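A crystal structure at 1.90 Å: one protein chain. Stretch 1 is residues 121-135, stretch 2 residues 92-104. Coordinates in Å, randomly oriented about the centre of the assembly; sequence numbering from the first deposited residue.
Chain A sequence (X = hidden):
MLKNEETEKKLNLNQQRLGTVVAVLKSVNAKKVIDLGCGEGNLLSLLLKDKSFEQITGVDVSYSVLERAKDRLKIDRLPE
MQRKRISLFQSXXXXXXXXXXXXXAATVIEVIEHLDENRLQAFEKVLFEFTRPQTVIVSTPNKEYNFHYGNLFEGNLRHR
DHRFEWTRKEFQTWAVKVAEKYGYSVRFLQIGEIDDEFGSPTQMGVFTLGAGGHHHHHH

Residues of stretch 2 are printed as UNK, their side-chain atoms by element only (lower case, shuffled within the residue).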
# COMPACT_ATOMS: atom_id res chain seq x y z
N GLN A 121 -10.90 4.15 -10.35
CA GLN A 121 -10.35 4.61 -11.61
C GLN A 121 -9.53 5.89 -11.40
O GLN A 121 -8.45 6.05 -11.96
CB GLN A 121 -11.48 4.84 -12.63
CG GLN A 121 -12.10 3.52 -13.13
CD GLN A 121 -13.24 3.72 -14.13
OE1 GLN A 121 -13.07 4.38 -15.15
NE2 GLN A 121 -14.39 3.13 -13.83
N ALA A 122 -10.05 6.79 -10.57
CA ALA A 122 -9.34 8.03 -10.28
C ALA A 122 -8.03 7.71 -9.57
O ALA A 122 -6.98 8.25 -9.91
CB ALA A 122 -10.21 8.93 -9.41
N PHE A 123 -8.09 6.81 -8.59
CA PHE A 123 -6.90 6.42 -7.84
C PHE A 123 -5.84 5.77 -8.75
O PHE A 123 -4.64 5.97 -8.56
CB PHE A 123 -7.26 5.45 -6.71
CG PHE A 123 -6.08 5.01 -5.88
CD1 PHE A 123 -5.39 5.92 -5.10
CD2 PHE A 123 -5.66 3.69 -5.90
CE1 PHE A 123 -4.28 5.52 -4.34
CE2 PHE A 123 -4.56 3.27 -5.15
CZ PHE A 123 -3.87 4.19 -4.37
N GLU A 124 -6.29 4.98 -9.73
CA GLU A 124 -5.38 4.32 -10.67
C GLU A 124 -4.55 5.37 -11.41
O GLU A 124 -3.34 5.20 -11.58
CB GLU A 124 -6.16 3.50 -11.69
CG GLU A 124 -6.94 2.32 -11.12
CD GLU A 124 -7.79 1.62 -12.16
OE1 GLU A 124 -7.89 2.13 -13.30
OE2 GLU A 124 -8.35 0.55 -11.85
N LYS A 125 -5.20 6.43 -11.87
CA LYS A 125 -4.50 7.49 -12.59
C LYS A 125 -3.49 8.14 -11.65
O LYS A 125 -2.32 8.31 -12.00
CB LYS A 125 -5.48 8.57 -13.07
CG LYS A 125 -6.40 8.15 -14.20
CD LYS A 125 -7.22 9.34 -14.67
CE LYS A 125 -8.18 8.97 -15.79
NZ LYS A 125 -8.99 10.15 -16.21
N VAL A 126 -3.95 8.49 -10.45
CA VAL A 126 -3.08 9.11 -9.46
C VAL A 126 -1.85 8.25 -9.18
O VAL A 126 -0.72 8.75 -9.08
CB VAL A 126 -3.82 9.33 -8.12
CG1 VAL A 126 -2.84 9.82 -7.05
CG2 VAL A 126 -4.94 10.34 -8.30
N LEU A 127 -2.07 6.95 -9.08
CA LEU A 127 -1.00 6.01 -8.78
C LEU A 127 -0.03 5.72 -9.92
O LEU A 127 1.18 5.91 -9.78
CB LEU A 127 -1.60 4.70 -8.27
CG LEU A 127 -0.66 3.55 -7.89
CD1 LEU A 127 0.43 4.04 -6.95
CD2 LEU A 127 -1.48 2.45 -7.23
N PHE A 128 -0.56 5.27 -11.05
CA PHE A 128 0.28 4.90 -12.18
C PHE A 128 0.62 5.99 -13.19
O PHE A 128 1.54 5.83 -13.99
CB PHE A 128 -0.35 3.71 -12.91
CG PHE A 128 -0.53 2.50 -12.03
CD1 PHE A 128 0.57 1.77 -11.58
CD2 PHE A 128 -1.81 2.10 -11.63
CE1 PHE A 128 0.40 0.66 -10.74
CE2 PHE A 128 -1.99 0.99 -10.80
CZ PHE A 128 -0.88 0.28 -10.35
N GLU A 129 -0.11 7.10 -13.16
CA GLU A 129 0.17 8.18 -14.10
C GLU A 129 0.77 9.40 -13.40
O GLU A 129 1.77 9.94 -13.86
CB GLU A 129 -1.10 8.59 -14.85
CG GLU A 129 -0.85 9.52 -16.03
CD GLU A 129 -2.14 9.98 -16.69
OE1 GLU A 129 -2.91 9.12 -17.17
OE2 GLU A 129 -2.37 11.20 -16.73
N PHE A 130 0.16 9.82 -12.30
CA PHE A 130 0.64 10.97 -11.54
C PHE A 130 1.90 10.65 -10.72
O PHE A 130 2.96 11.23 -10.93
CB PHE A 130 -0.45 11.49 -10.60
CG PHE A 130 -1.71 11.93 -11.31
CD1 PHE A 130 -2.86 12.23 -10.58
CD2 PHE A 130 -1.75 12.08 -12.70
CE1 PHE A 130 -4.03 12.67 -11.21
CE2 PHE A 130 -2.92 12.52 -13.34
CZ PHE A 130 -4.05 12.81 -12.60
N THR A 131 1.78 9.70 -9.80
CA THR A 131 2.90 9.32 -8.96
C THR A 131 3.93 8.58 -9.81
O THR A 131 5.12 8.90 -9.80
CB THR A 131 2.40 8.46 -7.80
OG1 THR A 131 1.24 9.10 -7.23
CG2 THR A 131 3.45 8.32 -6.72
N ARG A 132 3.45 7.58 -10.56
CA ARG A 132 4.28 6.80 -11.47
C ARG A 132 5.70 6.48 -10.99
O ARG A 132 6.68 6.86 -11.64
CB ARG A 132 4.34 7.54 -12.82
CG ARG A 132 4.76 6.70 -14.02
CD ARG A 132 4.51 7.48 -15.32
NE ARG A 132 4.80 6.68 -16.51
CZ ARG A 132 4.04 5.69 -16.97
NH1 ARG A 132 2.91 5.35 -16.35
NH2 ARG A 132 4.42 5.01 -18.04
N PRO A 133 5.84 5.77 -9.86
CA PRO A 133 7.17 5.42 -9.35
C PRO A 133 7.72 4.18 -10.06
O PRO A 133 6.98 3.47 -10.75
CB PRO A 133 6.90 5.17 -7.86
CG PRO A 133 5.54 4.49 -7.90
CD PRO A 133 4.78 5.34 -8.92
N GLN A 134 9.01 3.92 -9.91
CA GLN A 134 9.63 2.77 -10.55
C GLN A 134 8.97 1.48 -10.08
O GLN A 134 8.81 0.53 -10.85
CB GLN A 134 11.13 2.73 -10.23
CG GLN A 134 11.81 1.47 -10.73
CD GLN A 134 11.81 1.35 -12.24
OE1 GLN A 134 11.89 0.25 -12.79
NE2 GLN A 134 11.73 2.49 -12.93
N THR A 135 8.57 1.44 -8.81
CA THR A 135 7.91 0.26 -8.25
C THR A 135 6.61 0.62 -7.52
O THR A 135 6.56 1.60 -6.78
CB THR A 135 8.82 -0.46 -7.23
OG1 THR A 135 10.06 -0.82 -7.86
CG2 THR A 135 8.13 -1.72 -6.69
N UNK A 92 -7.17 13.41 -0.91
CA UNK A 92 -8.34 12.64 -1.28
C UNK A 92 -7.97 11.53 -2.26
O UNK A 92 -8.80 10.70 -2.60
c UNK A 92 -9.40 13.55 -1.90
o UNK A 92 -8.97 14.06 -3.15
N UNK A 93 -6.72 11.54 -2.72
CA UNK A 93 -6.22 10.54 -3.66
C UNK A 93 -7.03 10.52 -4.96
O UNK A 93 -7.31 9.46 -5.52
c UNK A 93 -4.02 9.21 -1.92
c UNK A 93 -5.51 9.02 -1.68
c UNK A 93 -5.79 7.66 -1.04
c UNK A 93 -6.26 9.15 -3.01
N UNK A 94 -7.38 11.70 -5.45
CA UNK A 94 -8.16 11.81 -6.67
C UNK A 94 -7.54 12.76 -7.67
O UNK A 94 -7.72 12.60 -8.88
c UNK A 94 -10.28 11.29 -5.43
c UNK A 94 -9.60 12.28 -6.35
c UNK A 94 -10.40 12.46 -7.64
N UNK A 95 -6.80 13.75 -7.18
CA UNK A 95 -6.19 14.73 -8.06
C UNK A 95 -4.67 14.67 -8.15
O UNK A 95 -4.01 14.06 -7.31
c UNK A 95 -8.77 16.37 -6.31
c UNK A 95 -10.15 16.47 -6.23
c UNK A 95 -8.89 16.34 -8.70
o UNK A 95 -12.27 16.60 -7.33
c UNK A 95 -10.28 16.45 -8.64
c UNK A 95 -8.12 16.30 -7.54
c UNK A 95 -6.62 16.13 -7.62
c UNK A 95 -10.90 16.51 -7.40
N UNK A 96 -4.14 15.30 -9.19
CA UNK A 96 -2.70 15.35 -9.42
C UNK A 96 -2.08 16.28 -8.38
O UNK A 96 -2.11 17.50 -8.54
n UNK A 96 1.50 14.56 -9.39
c UNK A 96 -0.93 16.08 -11.13
c UNK A 96 -0.28 14.78 -11.57
c UNK A 96 1.99 14.76 -10.61
c UNK A 96 -2.41 15.90 -10.82
n UNK A 96 3.30 14.86 -10.78
n UNK A 96 1.17 14.87 -11.65
N UNK A 97 -1.53 15.70 -7.32
CA UNK A 97 -0.90 16.48 -6.26
C UNK A 97 0.61 16.42 -6.45
O UNK A 97 1.20 15.34 -6.48
c UNK A 97 -1.30 15.89 -4.90
c UNK A 97 -0.87 16.76 -3.73
o UNK A 97 0.23 17.34 -3.78
o UNK A 97 -1.63 16.83 -2.75
N UNK A 98 1.23 17.59 -6.61
CA UNK A 98 2.67 17.68 -6.83
C UNK A 98 3.48 16.95 -5.78
O UNK A 98 4.61 16.54 -6.03
c UNK A 98 3.06 21.35 -8.06
n UNK A 98 2.68 23.64 -8.98
c UNK A 98 2.38 22.18 -9.14
c UNK A 98 3.11 19.14 -6.89
c UNK A 98 2.56 19.91 -8.08
N UNK A 99 2.90 16.80 -4.59
CA UNK A 99 3.59 16.13 -3.50
C UNK A 99 3.71 14.62 -3.69
O UNK A 99 4.34 13.94 -2.88
c UNK A 99 2.94 17.90 -1.77
c UNK A 99 2.87 16.43 -2.18
c UNK A 99 2.06 18.17 -0.56
n UNK A 99 -0.01 18.45 1.30
n UNK A 99 0.65 17.98 -0.85
c UNK A 99 -0.32 18.13 0.05
n UNK A 99 -1.59 17.95 -0.30
N UNK A 100 3.12 14.10 -4.77
CA UNK A 100 3.19 12.66 -5.06
C UNK A 100 4.41 12.34 -5.91
O UNK A 100 4.83 11.19 -6.02
c UNK A 100 0.67 11.99 -3.67
c UNK A 100 -1.74 12.45 -4.96
c UNK A 100 0.67 12.23 -5.03
c UNK A 100 -0.54 12.46 -5.67
c UNK A 100 -1.73 12.21 -3.59
c UNK A 100 1.95 12.19 -5.83
c UNK A 100 -0.52 11.98 -2.94
N UNK A 101 4.99 13.38 -6.51
CA UNK A 101 6.13 13.23 -7.40
C UNK A 101 7.49 12.97 -6.77
O UNK A 101 7.75 13.37 -5.63
c UNK A 101 6.24 14.48 -8.27
o UNK A 101 4.96 14.91 -8.69
N UNK A 102 8.34 12.28 -7.53
CA UNK A 102 9.71 12.02 -7.09
C UNK A 102 10.04 10.81 -6.23
O UNK A 102 11.18 10.70 -5.78
N UNK A 103 9.09 9.91 -6.01
CA UNK A 103 9.36 8.75 -5.17
C UNK A 103 9.87 7.55 -5.96
O UNK A 103 9.59 7.42 -7.15
c UNK A 103 7.49 11.36 -1.34
c UNK A 103 8.10 8.38 -4.38
c UNK A 103 6.91 11.52 -2.59
c UNK A 103 8.39 9.23 -2.03
c UNK A 103 7.07 10.53 -3.55
c UNK A 103 7.82 9.37 -3.29
o UNK A 103 7.38 12.35 -0.40
c UNK A 103 8.23 10.22 -1.05
N UNK A 104 10.63 6.68 -5.30
CA UNK A 104 11.16 5.48 -5.95
C UNK A 104 10.08 4.39 -5.97
O UNK A 104 10.04 3.56 -6.88
c UNK A 104 12.38 4.93 -5.21
c UNK A 104 13.58 5.86 -5.28
o UNK A 104 14.24 6.03 -4.24
o UNK A 104 13.86 6.41 -6.38
O HOH W 1 6.51 9.55 -7.31
O HOH W 2 10.75 6.09 -9.38
O HOH W 3 11.56 1.20 -6.78

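Position 92 carries one carbon and one oxygen. It does not reach stretch 1. It is Ser92.

Position 93 has four carbons, forked at the second. Its CB lies 3.9 Å from CD1 of Phe123. A fork at the second carbon, not at CB, makes it Leu93. Phi is positive here, 59°.

Position 94 has one carbon carrying two more. Its CA-to-CB bond points away from the helix, yet one branch carbon meets Ala122 CB at 4.0 Å. It is Val94.

Position 95 has one carbon, then a six-carbon ring bearing an oxygen. The CA-to-CB bond points away. The backbone makes the contact, with its C 3.7 Å from Phe130 CE1. It is Tyr95.

Position 96 has three carbons, a nitrogen, then a carbon carrying two nitrogens, a guanidinium. Its third carbon sits over one face of the Phe130 ring, 3.6 Å from the centroid, in a CH-pi contact. Phe130 O lies over one face of the guanidinium. It is Arg96.

Position 97 has two carbons, the second carrying two oxygens. It does not touch stretch 1. The carboxylate is bonded directly to CB, so this is Asp97.

Position 98 has four carbons in a row ending in nitrogen. It is out of reach. It is Lys98.

Position 99 repeats the guanidinium pattern and is Arg99. Its NH2 forms a salt bridge with Asp97 OD1 at 2.7 Å.

Position 100 has one carbon and a six-carbon ring without oxygen. A ring carbon lies 3.5 Å from Val126 CG1. It is Phe100.

Position 101 has one carbon and one oxygen: Ser101. Its OG accepts a hydrogen bond from Arg96 NH2 at 2.7 Å.

Position 102 has no side-chain atoms: Gly102. At its backbone angles a CB would be jammed against the preceding carbonyl oxygen.

Position 103 has one carbon, then a ring of six carbons bearing one oxygen. Its backbone O lies 3.6 Å from Pro133 CB. It is Tyr103.

Position 104 has two carbons, the second carrying two oxygens. The CA-to-CB bond points away, and the backbone O serves the contact. It is Asp104.

The contact is largely apolar along the helix. From the last helical residue onward, polar links join the packing. Thr135 N donates a hydrogen bond to Asp104 O at 3.2 Å. Water 1 joins Phe100 O, Tyr103 N and Thr131 O. Water 2 links Tyr103 O to Gln134 N. Water 3 links Asp104 O to Thr135 OG1, beside the direct bond from Thr135 N.

Stretch 2, residues 92-104: SLVYRDKRFSGYD
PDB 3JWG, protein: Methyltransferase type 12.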